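Local coordinates for carbon monoxide dehydrogenase (Thermococcus sp. AM4, PDB 6T7J), which catalyses the oxidation of carbon monoxide to carbon dioxide, probably passing the electrons through its iron-sulfur clusters to a ferredoxin-type acceptor, at residues G416-V419 with E420-V423; A466-L469 with I470-V474; S493-A496 with V497-A500; E607-P610 with V611-A614. All blocks are in the same frame, centred on the assembly; numbering follows the deposited sequence.

Contact 1: residues G416-V419 with E420-V423; sequences GFSV and EAIV
Ser418 and Ala421 meet at an N-cap, where the loop after strand 411-415 turns into helix 419-425. The capping bond runs from Ala421 N to Ser418 OG, 3.3 Å long with an angle of 161° at the hydrogen. Ser418 OG sits between its own backbone N and carbonyl carbon (chi1 61°), which brings it over the first turn. The same oxygen is also hydrogen-bonded to Pro245 O, so the cap ties the helix start to a neighbouring loop. Without the hydroxyl, as with an alanine here, Ala421 N would probably lose its capping acceptor and Pro245 O this partner.

Two backbone bonds follow. Ile422 N donates to Ser418 O at 2.8 Å, and Val423 N to Val419 O at 2.9 Å.

Packing contacts lie beside them. Phe417 meets the helix through its CB, 4.1 Å from Ile422 CG1. The Ala421 methyl CB lies 3.6 Å from the carbonyl oxygen Gly416 O. Val419 packs on Arg527 and Ile530 of helix 525-538.

Glu420 OE1 forms a salt bridge with Lys129. The Glu420 chain bends at chi2 (86°) and folds back toward the cap, where one water accepts from Val419 N and donates to Glu420 OE2 at 3.1 Å.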
# COMPACT_ATOMS: atom_id res chain seq x y z
N GLY A 416 0.51 8.16 -32.73
CA GLY A 416 1.08 6.86 -33.02
C GLY A 416 2.58 6.81 -33.13
O GLY A 416 3.11 6.02 -33.93
N PHE A 417 3.30 7.62 -32.36
CA PHE A 417 4.76 7.69 -32.46
C PHE A 417 5.38 6.87 -31.33
O PHE A 417 5.86 7.39 -30.33
CB PHE A 417 5.23 9.14 -32.43
CG PHE A 417 4.89 9.92 -33.66
CD1 PHE A 417 5.55 9.67 -34.86
CD2 PHE A 417 3.90 10.88 -33.64
CE1 PHE A 417 5.23 10.38 -36.00
CE2 PHE A 417 3.57 11.59 -34.78
CZ PHE A 417 4.24 11.34 -35.96
N SER A 418 5.36 5.55 -31.52
CA SER A 418 6.14 4.67 -30.66
C SER A 418 7.62 4.79 -31.03
O SER A 418 8.00 5.41 -32.02
CB SER A 418 5.66 3.23 -30.79
OG SER A 418 5.80 2.77 -32.13
N VAL A 419 8.47 4.17 -30.20
CA VAL A 419 9.91 4.19 -30.47
C VAL A 419 10.20 3.52 -31.81
O VAL A 419 11.04 3.99 -32.59
CB VAL A 419 10.68 3.53 -29.32
CG1 VAL A 419 12.17 3.56 -29.60
CG2 VAL A 419 10.36 4.21 -28.00
N GLU A 420 9.50 2.43 -32.10
CA GLU A 420 9.67 1.76 -33.39
C GLU A 420 9.25 2.68 -34.53
O GLU A 420 9.95 2.77 -35.55
CB GLU A 420 8.86 0.47 -33.42
CG GLU A 420 9.43 -0.64 -32.54
CD GLU A 420 8.96 -0.55 -31.10
OE1 GLU A 420 9.51 -1.28 -30.25
OE2 GLU A 420 8.05 0.26 -30.82
N ALA A 421 8.12 3.37 -34.38
CA ALA A 421 7.67 4.29 -35.43
C ALA A 421 8.66 5.43 -35.62
O ALA A 421 8.92 5.85 -36.75
CB ALA A 421 6.28 4.83 -35.09
N ILE A 422 9.22 5.94 -34.53
CA ILE A 422 10.19 7.03 -34.63
C ILE A 422 11.45 6.57 -35.34
O ILE A 422 11.97 7.27 -36.22
CB ILE A 422 10.50 7.60 -33.23
CG1 ILE A 422 9.27 8.28 -32.64
CG2 ILE A 422 11.67 8.57 -33.29
CD1 ILE A 422 9.29 8.39 -31.13
N VAL A 423 11.95 5.38 -34.99
CA VAL A 423 13.15 4.87 -35.66
C VAL A 423 12.87 4.61 -37.13
O VAL A 423 13.73 4.85 -37.99
CB VAL A 423 13.66 3.60 -34.94
CG1 VAL A 423 14.76 2.94 -35.75
CG2 VAL A 423 14.16 3.95 -33.55
O HOH W 1 7.70 2.06 -28.35

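Contact 2: residues A466-L469 with I470-V474; sequences AKEL and IKRDV
Ile470 N and Lys471 N donate to Ala466 O and Lys467 O, both at 2.9 Å, as the last turns of helix 460-471 run out. Leu469 O then takes two weak bonds, from Arg472 N and from Val474 N.

Glu468 carries the polar side of the contact. Its chain bends at chi2 (-66°), and this bend is part of how the carboxylate comes alongside Lys471, pointing the same way. Lys471 NZ reaches Glu468 OE1 at 2.7 Å on the syn side, 34° out of the carboxylate plane. A water spans the pair, accepting from Lys471 NZ and donating to Glu468 OE2. OE2 also forms a longer salt bridge to Arg472 NH1, with Glu468 OE2 and Arg472 NH1 3.5 Å apart. Here the carboxylate and guanidinium planes are 72° apart, so the groups do not meet flat. Glu468 O lies over one guanidinium face, offset toward its rim. A glutamine in place of Glu468 would probably leave Lys471 and Arg472 without their shared countercharge.

The helix ends in a Schellman motif, with Asp473 at positive phi as the C-prime residue. The weak Val474 N to Leu469 O bond and the Asp473 N to Ile470 O bond together make it. The Asp473 carboxylate accepts from Gly503 N and Leu504 N. This turn leads from the helix of a beta-alpha-beta unit into strand 474-478.

Leu469 CB stands 4.1 Å from Val474 CB. Both side chains also touch Val446.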
# COMPACT_ATOMS: atom_id res chain seq x y z
N ALA A 466 4.74 23.21 -23.91
CA ALA A 466 5.07 22.61 -25.20
C ALA A 466 5.44 23.68 -26.23
O ALA A 466 6.43 23.54 -26.96
CB ALA A 466 3.90 21.76 -25.70
N LYS A 467 4.66 24.77 -26.28
CA LYS A 467 4.92 25.85 -27.22
C LYS A 467 6.27 26.50 -26.94
O LYS A 467 7.08 26.70 -27.86
CB LYS A 467 3.82 26.91 -27.11
CG LYS A 467 2.54 26.61 -27.87
CD LYS A 467 1.66 27.85 -27.89
CE LYS A 467 0.18 27.52 -27.97
NZ LYS A 467 -0.23 27.20 -29.36
N GLU A 468 6.52 26.87 -25.69
CA GLU A 468 7.76 27.55 -25.34
C GLU A 468 8.97 26.66 -25.61
O GLU A 468 10.05 27.17 -25.91
CB GLU A 468 7.74 27.99 -23.88
CG GLU A 468 6.77 29.12 -23.57
CD GLU A 468 7.16 30.42 -24.24
OE1 GLU A 468 6.32 30.97 -24.99
OE2 GLU A 468 8.30 30.89 -24.03
N LEU A 469 8.80 25.34 -25.51
CA LEU A 469 9.92 24.45 -25.79
C LEU A 469 10.16 24.31 -27.29
O LEU A 469 11.30 24.41 -27.75
CB LEU A 469 9.68 23.09 -25.14
CG LEU A 469 9.88 23.06 -23.62
CD1 LEU A 469 9.67 21.65 -23.08
CD2 LEU A 469 11.25 23.58 -23.24
N ILE A 470 9.09 24.09 -28.07
CA ILE A 470 9.29 23.87 -29.50
C ILE A 470 9.73 25.15 -30.20
O ILE A 470 10.38 25.09 -31.25
CB ILE A 470 8.03 23.29 -30.17
CG1 ILE A 470 6.85 24.25 -30.06
CG2 ILE A 470 7.68 21.96 -29.59
CD1 ILE A 470 5.64 23.81 -30.84
N LYS A 471 9.38 26.32 -29.65
CA LYS A 471 9.86 27.56 -30.25
C LYS A 471 11.35 27.78 -30.02
O LYS A 471 11.98 28.54 -30.77
CB LYS A 471 9.05 28.75 -29.73
CG LYS A 471 9.67 29.47 -28.54
CD LYS A 471 9.12 30.88 -28.38
CE LYS A 471 7.66 30.85 -27.95
NZ LYS A 471 7.26 32.12 -27.26
N ARG A 472 11.93 27.13 -29.01
CA ARG A 472 13.36 27.18 -28.76
C ARG A 472 14.09 25.97 -29.35
O ARG A 472 15.19 25.64 -28.90
CB ARG A 472 13.64 27.28 -27.26
CG ARG A 472 12.87 28.39 -26.56
CD ARG A 472 13.74 29.14 -25.56
NE ARG A 472 13.06 29.36 -24.29
CZ ARG A 472 12.08 30.25 -24.10
NH1 ARG A 472 11.52 30.38 -22.90
NH2 ARG A 472 11.66 31.00 -25.11
N ASP A 473 13.49 25.31 -30.34
CA ASP A 473 14.08 24.16 -31.02
C ASP A 473 14.34 23.00 -30.05
O ASP A 473 15.44 22.45 -29.98
CB ASP A 473 15.37 24.56 -31.75
CG ASP A 473 15.11 25.01 -33.18
OD1 ASP A 473 14.06 24.63 -33.74
OD2 ASP A 473 15.96 25.74 -33.73
N VAL A 474 13.30 22.62 -29.31
CA VAL A 474 13.35 21.48 -28.40
C VAL A 474 12.25 20.51 -28.81
O VAL A 474 11.06 20.86 -28.76
CB VAL A 474 13.19 21.90 -26.93
CG1 VAL A 474 13.34 20.70 -26.02
CG2 VAL A 474 14.20 22.98 -26.57
O HOH W 2 8.55 33.51 -25.34

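Contact 3: residues S493-A496 with V497-A500; sequences SPKA and VDLA
Lys495 and Asp498 are joined in a 3-10 turn, part of the loop between helix 480-489 and helix 502-511. Asp498 N donates to Lys495 O, and one residue on Leu499 N donates to Ala496 O, both at 2.9 Å. These are i to i+3 bonds. In each the donor stands above the carbonyl plane, about 45° out of it, in keeping with the tight winding.

The Asp498 side chain can be followed outward. Asp498 CB lies 3.2 Å from Lys495 O, the same oxygen that its N grips. CG is anti to the carbonyl carbon (chi1 -77°), which keeps the carboxylate on the side of the preceding turn. Asp498 CG itself is 3.3 Å from Lys495 O. At the tip the two oxygens part. OD1 is the farther from Lys495 O, while Asp498 OD2 comes to 3.3 Å from Lys495 O, a meeting of two acceptors. Asp498 OD2 also approaches Lys495 CB at 4.0 Å. The lysine ammonium does not close on it: Lys495 NZ stays 6.2 Å from Asp498 OD2, so the opposite charges probably attract only at a distance.

Other side chains fix the turn to its surroundings. Val497 packs on Lys505, Cys508 and Glu509 of helix 502-511. Ala496 and Val497 touch Pro515. Leu499 leans on Leu491, and its methyl CD1 comes 4.2 Å from Lys495 NZ.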
# COMPACT_ATOMS: atom_id res chain seq x y z
N SER A 493 -1.02 18.67 -35.15
CA SER A 493 -1.52 18.75 -36.51
C SER A 493 -0.36 19.02 -37.48
O SER A 493 0.70 19.49 -37.07
CB SER A 493 -2.57 19.85 -36.62
OG SER A 493 -2.04 21.11 -36.24
N PRO A 494 -0.54 18.71 -38.77
CA PRO A 494 0.56 18.92 -39.72
C PRO A 494 1.06 20.35 -39.79
O PRO A 494 2.23 20.57 -40.14
CB PRO A 494 -0.06 18.48 -41.06
CG PRO A 494 -1.11 17.49 -40.68
CD PRO A 494 -1.68 18.00 -39.38
N LYS A 495 0.23 21.34 -39.46
CA LYS A 495 0.65 22.73 -39.45
C LYS A 495 1.33 23.15 -38.15
O LYS A 495 1.80 24.29 -38.06
CB LYS A 495 -0.54 23.66 -39.73
CG LYS A 495 -1.61 23.66 -38.63
CD LYS A 495 -1.40 24.79 -37.63
CE LYS A 495 -2.30 24.61 -36.41
NZ LYS A 495 -1.66 25.09 -35.15
N ALA A 496 1.37 22.27 -37.14
CA ALA A 496 1.97 22.63 -35.86
C ALA A 496 3.43 23.04 -36.01
O ALA A 496 3.94 23.83 -35.21
CB ALA A 496 1.85 21.48 -34.87
N VAL A 497 4.11 22.53 -37.04
CA VAL A 497 5.49 22.88 -37.32
C VAL A 497 5.66 24.40 -37.45
O VAL A 497 6.75 24.93 -37.21
CB VAL A 497 5.98 22.13 -38.58
CG1 VAL A 497 7.35 22.60 -39.01
CG2 VAL A 497 6.00 20.64 -38.33
N ASP A 498 4.58 25.10 -37.80
CA ASP A 498 4.63 26.56 -37.89
C ASP A 498 5.14 27.20 -36.60
O ASP A 498 5.82 28.23 -36.64
CB ASP A 498 3.25 27.12 -38.23
CG ASP A 498 2.89 26.95 -39.69
OD1 ASP A 498 3.82 26.80 -40.51
OD2 ASP A 498 1.69 26.97 -40.01
N LEU A 499 4.81 26.61 -35.45
CA LEU A 499 5.19 27.19 -34.16
C LEU A 499 6.57 26.75 -33.70
O LEU A 499 7.03 27.23 -32.65
CB LEU A 499 4.14 26.83 -33.10
CG LEU A 499 2.69 27.11 -33.48
CD1 LEU A 499 1.77 26.06 -32.89
CD2 LEU A 499 2.27 28.51 -33.03
N ALA A 500 7.24 25.87 -34.43
CA ALA A 500 8.55 25.40 -34.04
C ALA A 500 9.63 26.38 -34.48
O ALA A 500 9.44 27.21 -35.37
CB ALA A 500 8.83 24.02 -34.62

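Contact 4: residues E607-P610 with V611-A614; sequences EPDP and VKAA
Asp609 reaches forward over the first turn of helix 610-627 and accepts from the backbone N of both Val611 and Lys612 with one oxygen, OD1. Its CG is anti to the backbone N (chi1 -167°), which carries OD1 to the N-H groups of that turn. Lys612 N donates to Asp609 OD1 at 3.1 Å, nearly straight at 168°. It comes from above the carboxylate plane. Val611 N is 2.9 Å from Asp609 OD1, but the bond is bent and weak. Two backbone donors thus share one acceptor.

This is an N-cap: Asp609 stands just before the helix, and Pro610 is the first helical residue. A proline suits that place, since its nitrogen has no hydrogen to leave without a partner. The regular backbone bonds begin with Ala613 N to Asp609 O and Ala614 N to Pro610 O. The negative carboxylate at the helix start is probably also favoured by the helix dipole.

Glu607 folds in from the end of strand 604-606. Its chain bends at chi2 (42°), which turns the carboxylate back along the loop. There Glu607 OE2 accepts from Asp609 N at 2.8 Å with its anti lone pair, so Glu607 holds the backbone of the capping residue. Glu607 CG packs 3.7 Å from Lys612 CB. The two chains lie across each other, and Lys612 CB also lies against Asp609 CB. The lysine tip remains beyond salt-bridge distance, with Lys612 NZ 4.1 Å from Glu607 OE1. Pro610 touches Ser461 and Thr464 of helix 460-471.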
# COMPACT_ATOMS: atom_id res chain seq x y z
N GLU A 607 7.85 24.16 -10.18
CA GLU A 607 7.56 25.49 -10.73
C GLU A 607 6.18 25.50 -11.38
O GLU A 607 6.01 25.00 -12.50
CB GLU A 607 8.61 25.91 -11.74
CG GLU A 607 8.38 27.30 -12.30
CD GLU A 607 7.96 28.29 -11.23
OE1 GLU A 607 8.81 28.67 -10.41
OE2 GLU A 607 6.77 28.68 -11.21
N PRO A 608 5.17 26.07 -10.71
CA PRO A 608 3.81 26.09 -11.29
C PRO A 608 3.66 27.00 -12.50
O PRO A 608 2.61 26.95 -13.15
CB PRO A 608 2.94 26.57 -10.12
CG PRO A 608 3.75 26.30 -8.89
CD PRO A 608 5.17 26.51 -9.30
N ASP A 609 4.66 27.82 -12.83
CA ASP A 609 4.57 28.71 -13.98
C ASP A 609 5.11 28.00 -15.22
O ASP A 609 6.26 27.55 -15.20
CB ASP A 609 5.34 30.00 -13.74
CG ASP A 609 5.03 31.07 -14.77
OD1 ASP A 609 5.36 30.88 -15.96
OD2 ASP A 609 4.46 32.11 -14.39
N PRO A 610 4.33 27.89 -16.30
CA PRO A 610 4.84 27.16 -17.48
C PRO A 610 6.00 27.86 -18.17
O PRO A 610 6.90 27.18 -18.67
CB PRO A 610 3.61 27.07 -18.39
CG PRO A 610 2.44 27.50 -17.57
CD PRO A 610 2.96 28.38 -16.49
N VAL A 611 6.00 29.19 -18.23
CA VAL A 611 7.07 29.91 -18.92
C VAL A 611 8.36 29.85 -18.12
O VAL A 611 9.45 29.63 -18.67
CB VAL A 611 6.63 31.36 -19.20
CG1 VAL A 611 7.61 32.03 -20.16
CG2 VAL A 611 5.22 31.39 -19.77
N LYS A 612 8.27 30.06 -16.80
CA LYS A 612 9.43 29.88 -15.93
C LYS A 612 10.00 28.48 -16.05
O LYS A 612 11.22 28.29 -16.17
CB LYS A 612 9.03 30.17 -14.48
CG LYS A 612 9.17 31.62 -14.04
CD LYS A 612 9.52 31.69 -12.56
CE LYS A 612 9.04 32.99 -11.94
NZ LYS A 612 8.21 32.75 -10.72
N ALA A 613 9.12 27.47 -16.01
CA ALA A 613 9.56 26.08 -16.12
C ALA A 613 10.21 25.82 -17.48
O ALA A 613 11.18 25.07 -17.57
CB ALA A 613 8.39 25.14 -15.89
N ALA A 614 9.67 26.43 -18.54
CA ALA A 614 10.28 26.29 -19.85
C ALA A 614 11.69 26.86 -19.87
O ALA A 614 12.62 26.25 -20.41
CB ALA A 614 9.42 26.99 -20.91

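Overall arrangement
Along the chain the contacts come in series, from contact 1 to contact 4. Contact 2 packs on contact 3, centres 11 Å apart, where Ile470 and Lys471 meet Leu499 and Ala500. It also packs on contact 4, centres 13 Å apart, where Glu468 CB lies 3.6 Å from Ala614 CB as helix 460-471 meets helix 610-627. Contact 1 stands apart, its nearest atoms about 8 Å from contact 3. Contacts 2 and 4 adjoin strands 474-478 and 604-606 of one parallel six-stranded, Rossmann-like sheet. Phe417 ties contact 1 to it by a backbone bond to His518. Contacts 1 and 4 are helix starts, contact 2 a helix end, contact 3 a 3-10 turn before helix 502-511.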